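Local coordinates for Fe-regulated protein B (Neisseria meningitidis, PDB 4AIP) that is a TonB-dependent outer-membrane transporter that takes up iron, probably also with receptor signalling activity, at residues D61-K66 with N536-N542; Q114-I119 with G135-V139; G154-A158 with V444-A448; P437-D441 with S507-Y511; A581-H587 with K610-T616. One frame throughout, in Å; residues are numbered along the deposited sequence.

Interaction 1: D61-K66 with N536-N542; sequences DRQGSK and NTEIGFN
The start of the plug domain meets the barrel wall here, where a tight turn with Gly-64 and Lys-66 lies against strand 532-544. The turn is a type II' beta turn from Gln-63 to Lys-66, closed by Lys-66 N to Gln-63 O at 3.0 Å. Its second residue is Gly-64, whose phi is positive (53°). Gly-64 packs on Gly-540, with the two CA atoms 4.2 Å apart. Neither residue has a side chain, and this lets the backbones come so near. Gly-64 CA also makes a CA-H...O contact with Phe-541 O at 3.3 Å. Asn-542 points toward the turn from the strand. Its CG lies 3.7 Å from Gly-64 CA.

The second part of the contact is charged. Lys-66 and Glu-538 cross at a slant. The lysine CG stands anti to its own N (chi1 162°), and the chain then runs extended past the carboxylate before bending at its last torsion. Lys-66 CD is 3.3 Å from Glu-538 CD. The ends form a salt bridge that is weak as a hydrogen bond, NZ of Lys-66 to OE1 of Glu-538 at 3.4 Å. Both groups have other partners. Lys-66 NZ also bonds to the carbonyls of Lys-151 and Ala-153, and Glu-538 OE1 pairs with Arg-110 of the plug. Such polar links between the plug and the inner wall of a beta barrel are typical of TonB-dependent receptors.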
# COMPACT_ATOMS: atom_id res chain seq x y z
N ASP B 61 29.98 10.19 31.41
CA ASP B 61 30.96 9.57 30.51
C ASP B 61 32.32 10.08 30.88
O ASP B 61 32.53 11.31 30.92
CB ASP B 61 30.71 9.90 29.05
CG ASP B 61 29.43 9.29 28.51
OD1 ASP B 61 29.17 8.09 28.74
OD2 ASP B 61 28.69 10.04 27.85
N ARG B 62 33.25 9.17 31.15
CA ARG B 62 34.57 9.57 31.63
C ARG B 62 35.74 8.90 30.93
O ARG B 62 36.79 8.74 31.52
CB ARG B 62 34.71 9.36 33.13
CG ARG B 62 33.85 10.27 33.96
CD ARG B 62 33.39 9.42 35.08
NE ARG B 62 34.11 9.45 36.33
CZ ARG B 62 34.39 8.42 37.12
NH1 ARG B 62 34.18 7.22 36.82
NH2 ARG B 62 34.96 8.56 38.25
N GLN B 63 35.56 8.52 29.67
CA GLN B 63 36.68 8.00 28.91
C GLN B 63 37.07 8.95 27.80
O GLN B 63 37.28 8.55 26.66
CB GLN B 63 36.39 6.60 28.42
CG GLN B 63 36.38 5.61 29.56
CD GLN B 63 35.94 4.27 29.13
OE1 GLN B 63 34.91 3.74 29.64
NE2 GLN B 63 36.70 3.67 28.18
N GLY B 64 37.20 10.22 28.18
CA GLY B 64 37.30 11.31 27.26
C GLY B 64 36.14 11.28 26.29
O GLY B 64 34.99 11.61 26.62
N SER B 65 36.44 10.78 25.10
CA SER B 65 35.53 10.85 23.99
C SER B 65 35.25 9.46 23.38
O SER B 65 34.58 9.33 22.32
CB SER B 65 36.16 11.78 22.94
OG SER B 65 35.33 11.92 21.84
N LYS B 66 35.75 8.42 24.03
CA LYS B 66 35.61 7.09 23.51
C LYS B 66 34.20 6.42 23.70
O LYS B 66 33.82 5.54 22.93
CB LYS B 66 36.74 6.26 24.06
CG LYS B 66 36.57 4.79 24.00
CD LYS B 66 37.56 4.17 24.94
CE LYS B 66 37.48 2.63 24.97
NZ LYS B 66 37.81 2.03 23.65
N ASN B 536 43.52 -2.27 21.39
CA ASN B 536 43.20 -0.90 21.35
C ASN B 536 43.63 -0.25 22.66
O ASN B 536 43.18 -0.62 23.75
CB ASN B 536 41.71 -0.70 21.05
CG ASN B 536 41.26 0.73 21.25
OD1 ASN B 536 41.52 1.63 20.40
ND2 ASN B 536 40.60 0.98 22.40
N THR B 537 44.51 0.73 22.55
CA THR B 537 44.99 1.44 23.73
C THR B 537 44.59 2.85 23.56
O THR B 537 44.75 3.40 22.46
CB THR B 537 46.53 1.47 23.74
OG1 THR B 537 47.04 0.13 23.56
CG2 THR B 537 47.04 2.07 25.06
N GLU B 538 44.11 3.47 24.64
CA GLU B 538 43.80 4.87 24.49
C GLU B 538 43.77 5.66 25.77
O GLU B 538 43.59 5.07 26.85
CB GLU B 538 42.52 5.01 23.67
CG GLU B 538 41.21 4.94 24.31
CD GLU B 538 40.16 5.33 23.26
OE1 GLU B 538 39.85 4.48 22.35
OE2 GLU B 538 39.68 6.51 23.34
N ILE B 539 43.97 6.96 25.66
CA ILE B 539 43.89 7.88 26.82
C ILE B 539 42.85 8.98 26.60
O ILE B 539 42.43 9.21 25.45
CB ILE B 539 45.25 8.56 27.08
CG1 ILE B 539 45.85 9.04 25.75
CG2 ILE B 539 46.22 7.50 27.72
CD1 ILE B 539 46.69 10.25 25.86
N GLY B 540 42.45 9.66 27.68
CA GLY B 540 41.42 10.65 27.56
C GLY B 540 41.29 11.54 28.76
O GLY B 540 41.87 11.26 29.80
N PHE B 541 40.58 12.63 28.59
CA PHE B 541 40.30 13.48 29.72
C PHE B 541 38.92 14.05 29.51
O PHE B 541 38.49 14.17 28.35
CB PHE B 541 41.37 14.59 29.84
CG PHE B 541 41.16 15.74 28.90
CD1 PHE B 541 40.35 16.81 29.27
CD2 PHE B 541 41.75 15.75 27.64
CE1 PHE B 541 40.13 17.92 28.36
CE2 PHE B 541 41.55 16.84 26.75
CZ PHE B 541 40.75 17.92 27.12
N ASN B 542 38.26 14.41 30.61
CA ASN B 542 37.02 15.17 30.55
C ASN B 542 37.09 16.30 31.54
O ASN B 542 37.35 16.10 32.74
CB ASN B 542 35.81 14.32 30.91
CG ASN B 542 35.66 13.13 30.00
OD1 ASN B 542 34.89 13.21 29.04
ND2 ASN B 542 36.41 12.04 30.28

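Interaction 2: Q114-I119 with G135-V139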
# COMPACT_ATOMS: atom_id res chain seq x y z
N GLN B 114 31.78 -0.15 8.00
CA GLN B 114 30.79 -1.07 8.61
C GLN B 114 31.16 -2.57 8.54
O GLN B 114 30.45 -3.44 9.01
CB GLN B 114 29.38 -0.83 8.05
CG GLN B 114 28.85 0.59 8.19
CD GLN B 114 27.50 0.73 7.55
OE1 GLN B 114 26.50 0.29 8.13
NE2 GLN B 114 27.44 1.30 6.34
N ASN B 115 32.31 -2.86 7.96
CA ASN B 115 32.94 -4.15 8.12
C ASN B 115 33.35 -4.35 9.60
O ASN B 115 33.42 -5.48 10.08
CB ASN B 115 34.13 -4.23 7.17
CG ASN B 115 34.94 -5.52 7.32
OD1 ASN B 115 34.58 -6.59 6.79
ND2 ASN B 115 36.05 -5.42 8.00
N SER B 116 33.60 -3.27 10.33
CA SER B 116 34.15 -3.39 11.67
C SER B 116 33.28 -2.62 12.62
O SER B 116 33.43 -2.82 13.84
CB SER B 116 35.57 -2.83 11.87
OG SER B 116 36.21 -2.33 10.71
N VAL B 117 32.42 -1.72 12.13
CA VAL B 117 31.53 -0.94 13.06
C VAL B 117 30.07 -1.30 12.85
O VAL B 117 29.61 -1.45 11.71
CB VAL B 117 31.71 0.63 12.91
CG1 VAL B 117 33.22 0.99 12.72
CG2 VAL B 117 30.95 1.13 11.70
N ASP B 118 29.33 -1.46 13.94
CA ASP B 118 27.97 -2.04 13.84
C ASP B 118 27.03 -0.97 14.29
O ASP B 118 27.49 -0.05 15.01
CB ASP B 118 27.87 -3.23 14.82
CG ASP B 118 28.66 -4.42 14.38
OD1 ASP B 118 28.63 -4.78 13.17
OD2 ASP B 118 29.29 -5.04 15.26
N ILE B 119 25.77 -1.07 13.89
CA ILE B 119 24.68 -0.31 14.42
C ILE B 119 23.84 -1.34 15.18
O ILE B 119 23.34 -2.31 14.59
CB ILE B 119 23.79 0.27 13.30
CG1 ILE B 119 24.57 1.41 12.58
CG2 ILE B 119 22.43 0.87 13.88
CD1 ILE B 119 24.62 1.24 11.12
N GLY B 135 26.09 0.17 1.18
CA GLY B 135 26.44 0.04 2.57
C GLY B 135 25.43 -0.78 3.33
O GLY B 135 24.39 -1.15 2.83
N ARG B 136 25.76 -1.06 4.56
CA ARG B 136 24.86 -1.74 5.41
C ARG B 136 23.84 -0.73 5.93
O ARG B 136 24.09 0.46 6.02
CB ARG B 136 25.63 -2.45 6.54
CG ARG B 136 26.47 -3.65 6.10
CD ARG B 136 27.52 -3.95 7.14
NE ARG B 136 28.17 -5.26 6.98
CZ ARG B 136 29.24 -5.53 6.20
NH1 ARG B 136 29.81 -4.57 5.47
NH2 ARG B 136 29.71 -6.76 6.14
N PHE B 137 22.67 -1.28 6.29
CA PHE B 137 21.44 -0.59 6.53
C PHE B 137 21.55 0.27 7.75
O PHE B 137 22.03 -0.17 8.82
CB PHE B 137 20.37 -1.66 6.78
CG PHE B 137 19.00 -1.17 6.59
CD1 PHE B 137 18.36 -0.45 7.59
CD2 PHE B 137 18.34 -1.38 5.40
CE1 PHE B 137 17.11 0.06 7.38
CE2 PHE B 137 17.05 -0.90 5.19
CZ PHE B 137 16.44 -0.19 6.18
N ILE B 138 21.12 1.50 7.59
CA ILE B 138 21.15 2.43 8.70
C ILE B 138 19.74 2.73 9.10
O ILE B 138 18.91 3.12 8.27
CB ILE B 138 21.95 3.69 8.38
CG1 ILE B 138 23.34 3.26 7.90
CG2 ILE B 138 22.01 4.64 9.65
CD1 ILE B 138 24.20 4.38 7.24
N VAL B 139 19.50 2.53 10.39
CA VAL B 139 18.18 2.59 10.97
C VAL B 139 17.66 4.02 10.76
O VAL B 139 18.41 4.94 10.65
CB VAL B 139 18.29 2.23 12.45
CG1 VAL B 139 19.17 3.26 13.13
CG2 VAL B 139 16.91 2.11 13.09
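Gln-114 and Arg-136 pack their long side chains alongside each other. The two run antiparallel, with the amide and guanidinium planes 64° apart. Gln-114 CB lies 3.7 Å from Arg-136 CD. Arg-136 is extended from CG to NE, which carries its guanidinium to the backbone of Gln-114 and Asn-115. There Gln-114 O stands 3.3 Å above the guanidinium plane of Arg-136, toward its rim, and Asn-115 CA covers the same face. The partners of the guanidinium outside the two segments include Asp-127 O for NH2 and, weakly, Ser-128 O for NE. NH1 makes a long, weak ion pair with Glu-627.

Both segments belong to the plug domain. Strand 118-121 is an edge strand of its four-stranded mixed sheet, and 135-139 is part of the loop that leads toward strand 144-151.

The apolar half centres on Ile-119. Its CG1 branch, beside the backbone N (chi1 -71°), brings Ile-119 CD1 to 4.0 Å from Ile-138 CG1, and these two side chains meet nearly perpendicular. The other branch meets the next residue, with Ile-119 CG2 4.1 Å from Val-139 CG1. Ile-119 CD1 also lies 3.7 Å from Phe-137 O. The Phe-137 ring itself stacks on His-275 of the barrel.

Interaction 3: G154-A158 with V444-A448. Unlike the reference sequence in segment 444-448: Ile-446 (reference Val).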
# COMPACT_ATOMS: atom_id res chain seq x y z
N GLY B 154 35.93 -2.54 22.55
CA GLY B 154 35.18 -2.24 23.78
C GLY B 154 35.65 -3.14 24.89
O GLY B 154 36.54 -3.97 24.69
N SER B 155 35.06 -2.96 26.06
CA SER B 155 35.37 -3.83 27.19
C SER B 155 34.56 -5.12 27.11
O SER B 155 33.95 -5.39 26.05
CB SER B 155 35.12 -3.07 28.50
OG SER B 155 33.79 -2.66 28.57
N ALA B 156 34.61 -5.93 28.17
CA ALA B 156 34.12 -7.29 28.09
C ALA B 156 32.59 -7.37 27.93
O ALA B 156 32.10 -8.24 27.24
CB ALA B 156 34.58 -8.05 29.29
N SER B 157 31.88 -6.43 28.53
CA SER B 157 30.42 -6.43 28.51
C SER B 157 29.88 -5.89 27.16
O SER B 157 28.65 -5.86 26.93
CB SER B 157 29.86 -5.62 29.68
OG SER B 157 30.31 -4.31 29.60
N ALA B 158 30.80 -5.52 26.28
CA ALA B 158 30.40 -4.82 25.04
C ALA B 158 29.63 -5.69 24.04
O ALA B 158 29.00 -5.12 23.13
CB ALA B 158 31.58 -4.16 24.34
N VAL B 444 31.28 -15.62 26.40
CA VAL B 444 31.01 -15.61 27.83
C VAL B 444 31.93 -14.51 28.29
O VAL B 444 32.98 -14.30 27.70
CB VAL B 444 31.41 -16.98 28.48
N TYR B 445 31.57 -13.76 29.32
CA TYR B 445 32.46 -12.67 29.71
C TYR B 445 32.27 -12.39 31.17
O TYR B 445 31.23 -12.75 31.72
CB TYR B 445 32.21 -11.39 28.86
CG TYR B 445 30.90 -10.72 29.22
CD1 TYR B 445 30.84 -9.87 30.35
CD2 TYR B 445 29.73 -10.94 28.47
CE1 TYR B 445 29.70 -9.28 30.74
CE2 TYR B 445 28.54 -10.32 28.85
CZ TYR B 445 28.57 -9.50 29.99
OH TYR B 445 27.47 -8.89 30.44
N ILE B 446 33.27 -11.76 31.79
CA ILE B 446 33.22 -11.26 33.14
C ILE B 446 34.01 -9.97 33.23
O ILE B 446 35.06 -9.81 32.63
CB ILE B 446 34.04 -12.09 34.11
CG1 ILE B 446 34.82 -13.17 33.39
CG2 ILE B 446 33.26 -12.51 35.31
CD1 ILE B 446 36.14 -13.33 33.99
N GLU B 447 33.54 -9.09 34.07
CA GLU B 447 34.14 -7.82 34.24
C GLU B 447 34.03 -7.39 35.68
O GLU B 447 32.93 -7.41 36.26
CB GLU B 447 33.37 -6.81 33.44
CG GLU B 447 34.18 -6.23 32.38
CD GLU B 447 33.54 -5.00 31.81
OE1 GLU B 447 32.76 -4.27 32.51
OE2 GLU B 447 33.83 -4.80 30.63
N ALA B 448 35.14 -6.96 36.24
CA ALA B 448 35.07 -6.41 37.57
C ALA B 448 35.31 -4.92 37.52
O ALA B 448 36.25 -4.47 36.85
CB ALA B 448 36.06 -7.08 38.48
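Glu-447 OE2 takes three hydrogen bonds from the loop 154-158. Ser-155 OG gives Glu-447 OE2 a weak one at 3.0 Å. Ala-156 N gives Glu-447 OE2 another at 2.8 Å, also weak because the N-H points well off the acceptor (124°). The straighter of the two backbone bonds runs from Ser-157 N to Glu-447 OE2 at 3.3 Å, with an angle of 155°. This donor meets OE2 from well above the carboxylate plane. Two consecutive backbone N-H groups and a hydroxyl thus gather on one carboxylate oxygen.

Tyr-445 receives the next part of the loop on one ring face. Its CG lies between the backbone N and the carbonyl carbon (chi1 72°), which puts the ring beside the loop. Ser-157 CA makes a CH-pi contact, 3.9 Å from the centroid of the Tyr-445 ring. Ala-156 O lies over the same face, 3.4 Å from Tyr-445 CG. The methyl of Ala-156 fits between the two barrel side chains, with its CB 3.6 Å from Glu-447 CG and 4.1 Å from Tyr-445 CB.

Further out, the loop holds its own shape with a bond from Ala-158 N to Ser-155 O. Arg-462 NH1 binds Ala-156 O and so fixes the carbonyl that sits over the tyrosine.

The loop belongs to the plug and joins strands 144-151 and 165-171. It rests on barrel strand 438-452, which is hydrogen-bonded between strands 376-390 and 455-469.

Interaction 4: P437-D441 with S507-Y511; sequences PTKTD and SPRLY
Hydrogen bonds and charges link Lys-439, Asp-441 and Ser-507. Lys-439 NZ donates to Pro-508 O at 2.5 Å and, weakly, to Ser-507 OG at 3.3 Å. Ser-507 OG donates to Asp-441 OD1 at 2.4 Å. The 2.5 and 2.4 Å values are very short, so their exact lengths are doubtful. The lysine CG is anti to the backbone N, and the chain then bends at chi3 (79°), which turns NZ onto the Pro-508 carbonyl. Lys-439 NZ and Asp-441 OD2 make a long salt bridge within the strand. Each charge has a further partner: Lys-439 pairs with Asp-127 of the plug, and Asp-441 OD2 pairs with Arg-385. The ammonium group therefore sits near two acidic residues, one of them at long range, and beside a carbonyl and a hydroxyl. This setting would probably stabilise its positive charge.

Apolar contacts are made by Leu-510. Leu-510 CD2 lies 4.1 Å from Pro-437 CB. Leu-510 CD2 is also 3.6 Å from Thr-438 O. Leu-510 thus covers the start of the strand, while Ser-507 meets its farther end at Asp-441.

The two backbones run in nearly opposite directions, 161° apart. Their nearest CA atoms, Pro-437 and Leu-510, are still 7.3 Å apart, and side chains bridge the gap. Segment 437-441 is bonded in the barrel wall between strands 376-390 and 455-469. The 507-511 loop follows strand 495-506 and lies against side chains of those two neighbouring strands, with Phe-466 beside Ser-507 and Pro-508, and Ile-389 beside Leu-510.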
# COMPACT_ATOMS: atom_id res chain seq x y z
N PRO B 437 24.74 -20.56 3.90
CA PRO B 437 25.86 -20.33 4.81
C PRO B 437 25.36 -19.88 6.14
O PRO B 437 24.36 -19.16 6.22
CB PRO B 437 26.65 -19.17 4.16
CG PRO B 437 26.08 -18.94 2.85
CD PRO B 437 24.67 -19.53 2.85
N THR B 438 26.03 -20.26 7.20
CA THR B 438 25.65 -19.82 8.52
C THR B 438 26.89 -19.33 9.25
O THR B 438 28.03 -19.62 8.86
CB THR B 438 24.99 -20.95 9.34
OG1 THR B 438 25.96 -21.96 9.57
CG2 THR B 438 23.77 -21.54 8.64
N LYS B 439 26.64 -18.58 10.32
CA LYS B 439 27.70 -18.26 11.22
C LYS B 439 27.20 -18.14 12.62
O LYS B 439 26.22 -17.43 12.87
CB LYS B 439 28.38 -16.96 10.85
CG LYS B 439 29.32 -16.60 12.00
CD LYS B 439 30.41 -15.70 11.60
CE LYS B 439 29.86 -14.27 11.53
NZ LYS B 439 30.92 -13.27 11.43
N THR B 440 27.90 -18.79 13.55
CA THR B 440 27.44 -18.81 14.93
C THR B 440 28.54 -18.15 15.71
O THR B 440 29.71 -18.53 15.60
CB THR B 440 27.23 -20.28 15.43
OG1 THR B 440 26.32 -20.94 14.53
CG2 THR B 440 26.66 -20.31 16.80
N ASP B 441 28.18 -17.16 16.51
CA ASP B 441 29.13 -16.50 17.37
C ASP B 441 28.60 -16.68 18.75
O ASP B 441 27.43 -16.59 18.98
CB ASP B 441 29.18 -14.97 17.12
CG ASP B 441 30.06 -14.58 15.95
OD1 ASP B 441 31.31 -14.70 16.04
OD2 ASP B 441 29.52 -14.16 14.92
N SER B 507 34.88 -12.26 14.17
CA SER B 507 34.87 -13.41 13.28
C SER B 507 34.73 -13.08 11.81
O SER B 507 34.13 -12.10 11.46
CB SER B 507 33.76 -14.41 13.68
OG SER B 507 32.61 -13.77 14.21
N PRO B 508 35.24 -13.93 10.93
CA PRO B 508 35.07 -13.67 9.49
C PRO B 508 33.64 -13.29 9.14
O PRO B 508 32.73 -13.76 9.80
CB PRO B 508 35.40 -15.03 8.85
CG PRO B 508 36.32 -15.61 9.79
CD PRO B 508 35.86 -15.24 11.16
N ARG B 509 33.43 -12.46 8.13
CA ARG B 509 32.08 -12.25 7.65
C ARG B 509 31.82 -13.19 6.55
O ARG B 509 32.74 -13.53 5.79
CB ARG B 509 31.85 -10.86 7.10
CG ARG B 509 32.70 -9.83 7.70
CD ARG B 509 32.29 -9.47 9.14
NE ARG B 509 33.26 -8.47 9.56
CZ ARG B 509 34.47 -8.70 10.08
NH1 ARG B 509 34.89 -9.93 10.40
NH2 ARG B 509 35.28 -7.66 10.32
N LEU B 510 30.57 -13.61 6.46
CA LEU B 510 30.08 -14.35 5.32
C LEU B 510 30.17 -13.44 4.12
O LEU B 510 30.13 -12.21 4.24
CB LEU B 510 28.62 -14.76 5.56
CG LEU B 510 28.37 -15.61 6.80
CD1 LEU B 510 26.89 -15.85 7.04
CD2 LEU B 510 29.07 -16.98 6.72
N TYR B 511 30.30 -14.08 2.97
CA TYR B 511 30.22 -13.43 1.70
C TYR B 511 28.93 -12.65 1.48
O TYR B 511 28.01 -12.68 2.30
CB TYR B 511 30.42 -14.48 0.60
CG TYR B 511 31.05 -13.93 -0.65
CD1 TYR B 511 32.28 -13.24 -0.59
CD2 TYR B 511 30.42 -14.08 -1.89
CE1 TYR B 511 32.87 -12.73 -1.74
CE2 TYR B 511 30.99 -13.59 -3.06
CZ TYR B 511 32.21 -12.91 -2.99
OH TYR B 511 32.77 -12.45 -4.16

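Interaction 5: A581-H587 with K610-T616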
# COMPACT_ATOMS: atom_id res chain seq x y z
N ALA B 581 44.75 -12.21 5.93
CA ALA B 581 45.56 -11.70 4.87
C ALA B 581 46.34 -10.48 5.21
O ALA B 581 46.89 -9.87 4.30
CB ALA B 581 44.74 -11.50 3.56
N GLY B 582 46.39 -10.09 6.48
CA GLY B 582 47.13 -8.86 6.83
C GLY B 582 46.89 -8.32 8.21
O GLY B 582 46.43 -9.06 9.09
N TYR B 583 47.18 -7.03 8.41
CA TYR B 583 46.92 -6.41 9.71
C TYR B 583 46.44 -5.00 9.51
O TYR B 583 46.44 -4.49 8.38
CB TYR B 583 48.13 -6.52 10.69
CG TYR B 583 49.43 -5.83 10.25
CD1 TYR B 583 50.35 -6.49 9.42
CD2 TYR B 583 49.75 -4.52 10.66
CE1 TYR B 583 51.57 -5.87 9.01
CE2 TYR B 583 50.98 -3.90 10.26
CZ TYR B 583 51.88 -4.59 9.43
OH TYR B 583 53.06 -4.00 9.01
N ILE B 584 45.99 -4.37 10.59
CA ILE B 584 45.44 -3.06 10.48
C ILE B 584 46.02 -2.18 11.56
O ILE B 584 46.24 -2.64 12.71
CB ILE B 584 43.89 -3.06 10.51
CG1 ILE B 584 43.30 -3.91 9.35
CG2 ILE B 584 43.32 -1.60 10.39
CD1 ILE B 584 41.94 -4.49 9.64
N LYS B 585 46.29 -0.92 11.17
CA LYS B 585 46.63 0.09 12.12
C LYS B 585 45.67 1.23 12.11
O LYS B 585 45.19 1.61 11.08
CB LYS B 585 48.05 0.60 11.93
CG LYS B 585 48.93 0.21 13.12
CD LYS B 585 49.94 -0.87 12.78
CE LYS B 585 50.29 -1.68 14.05
NZ LYS B 585 50.97 -0.93 15.17
N ASN B 586 45.36 1.74 13.27
CA ASN B 586 44.67 2.96 13.30
C ASN B 586 45.19 3.78 14.45
O ASN B 586 45.63 3.21 15.46
CB ASN B 586 43.16 2.72 13.40
CG ASN B 586 42.36 3.94 12.99
OD1 ASN B 586 42.90 4.90 12.41
ND2 ASN B 586 41.07 3.92 13.31
N HIS B 587 45.14 5.11 14.33
CA HIS B 587 45.45 5.99 15.48
C HIS B 587 44.98 7.37 15.21
O HIS B 587 44.86 7.71 14.07
CB HIS B 587 46.95 6.04 15.82
CG HIS B 587 47.76 6.76 14.79
ND1 HIS B 587 48.44 6.11 13.77
CD2 HIS B 587 48.03 8.08 14.62
CE1 HIS B 587 49.09 6.98 13.04
NE2 HIS B 587 48.85 8.19 13.53
N LYS B 610 43.77 7.76 11.16
CA LYS B 610 44.53 7.26 10.02
C LYS B 610 44.43 5.71 9.83
O LYS B 610 45.34 4.99 10.21
CB LYS B 610 45.99 7.71 10.14
CG LYS B 610 46.89 7.39 8.93
CD LYS B 610 48.41 7.39 9.36
CE LYS B 610 49.36 7.61 8.17
NZ LYS B 610 50.59 8.28 8.62
N PRO B 611 43.32 5.22 9.28
CA PRO B 611 43.22 3.77 9.10
C PRO B 611 44.12 3.30 8.00
O PRO B 611 44.06 3.86 6.88
CB PRO B 611 41.74 3.53 8.67
CG PRO B 611 41.17 4.95 8.34
CD PRO B 611 42.02 5.91 9.08
N ARG B 612 44.90 2.26 8.33
CA ARG B 612 45.84 1.62 7.41
C ARG B 612 45.81 0.10 7.40
O ARG B 612 45.84 -0.56 8.45
CB ARG B 612 47.29 2.11 7.71
CG ARG B 612 47.57 3.56 7.26
CD ARG B 612 47.25 3.75 5.74
NE ARG B 612 47.53 5.13 5.35
CZ ARG B 612 46.67 6.13 5.41
NH1 ARG B 612 45.41 5.92 5.83
NH2 ARG B 612 47.05 7.34 5.09
N PHE B 613 45.78 -0.43 6.17
CA PHE B 613 45.62 -1.84 5.89
C PHE B 613 46.88 -2.37 5.19
O PHE B 613 47.22 -1.96 4.07
CB PHE B 613 44.35 -2.03 5.04
CG PHE B 613 43.09 -1.84 5.81
CD1 PHE B 613 42.75 -0.60 6.33
CD2 PHE B 613 42.27 -2.91 6.07
CE1 PHE B 613 41.61 -0.42 7.09
CE2 PHE B 613 41.13 -2.74 6.81
CZ PHE B 613 40.79 -1.50 7.32
N TYR B 614 47.56 -3.27 5.88
CA TYR B 614 48.86 -3.79 5.52
C TYR B 614 48.71 -5.19 5.01
O TYR B 614 48.35 -6.08 5.77
CB TYR B 614 49.72 -3.80 6.74
CG TYR B 614 50.09 -2.42 7.17
CD1 TYR B 614 51.20 -1.75 6.60
CD2 TYR B 614 49.35 -1.76 8.13
CE1 TYR B 614 51.54 -0.45 6.99
CE2 TYR B 614 49.67 -0.45 8.52
CZ TYR B 614 50.75 0.19 7.94
OH TYR B 614 51.05 1.45 8.37
N ASP B 615 48.93 -5.38 3.71
CA ASP B 615 48.83 -6.67 3.06
C ASP B 615 50.02 -7.53 3.42
O ASP B 615 51.17 -7.03 3.44
CB ASP B 615 48.84 -6.46 1.54
CG ASP B 615 47.46 -6.32 0.97
OD1 ASP B 615 46.78 -7.36 0.77
OD2 ASP B 615 47.06 -5.16 0.73
N THR B 616 49.75 -8.82 3.62
CA THR B 616 50.68 -9.77 4.25
C THR B 616 50.77 -11.04 3.42
O THR B 616 51.65 -11.93 3.64
CB THR B 616 50.19 -10.04 5.69
OG1 THR B 616 50.96 -9.24 6.60
CG2 THR B 616 50.25 -11.49 6.09
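Tyr-583 and Tyr-614 lie on one face of the strand pair with their rings nearly parallel, 9° apart. The rings are displaced from each other, with centroids 4.7 Å apart, so there is little overlap. What covers Tyr-583 is instead the CB of Tyr-614, 3.5 Å from the ring centroid and almost over the centre. Tyr-583 CG stands between its own N and carbonyl carbon (chi1 62°), and this leans the ring across toward the neighbouring strand. Thr-616 OG1 is at the edge of that ring. Lys-585 CB is at the edge of the Tyr-614 ring.

On the other face Ile-584 and Phe-613 run alongside each other in the same direction. Ile-584 CG1 sits over the phenylalanine ring in a CH-pi contact, 3.8 Å from the centroid of the Phe-613 ring. Ile-584 CD1 reaches Phe-613 CE2 at 3.4 Å. This face looks into the barrel, since Phe-613 also touches Met-112 of the plug.

The strands form the antiparallel beta hairpin 575-597 and 600-615 of the barrel wall. Tyr-583 and Tyr-614 are a hydrogen-bonded pair, as are Lys-585 and Arg-612. Ile-584 and Phe-613 are a non-hydrogen-bonded pair between them. In the first pair Tyr-614 N reaches Tyr-583 O at 3.0 Å; in the second, Lys-585 N reaches Arg-612 O at 2.8 Å.

Past Arg-612 the pairing weakens. Lys-610 N makes two weak bonds, to His-587 O at 3.1 Å and to Asn-586 OD1 at 3.2 Å. The ND2 of Asn-586 turns to the plug and binds Arg-110 O.

Overall arrangement
Interactions 1 and 3 tie the plug to the barrel wall. Their centres are about 17 Å apart, on the same side of the chain's centre. Interaction 2 lies inside the plug, about 3 Å from that centre. Interactions 4 and 5 belong to the barrel. Interactions 3 and 4 share strand 438-452, and their segments adjoin in sequence. Interaction 1 closes a loop of 469 residues, and interactions 2, 3 and 4 fall within it. Interaction 5 comes later along the chain. Interactions 2 and 4 touch through Asn-115 O and Arg-509 NH2, 2.9 Å apart, probably hydrogen-bonded. Polar contacts thus hold the plug in the barrel at several places.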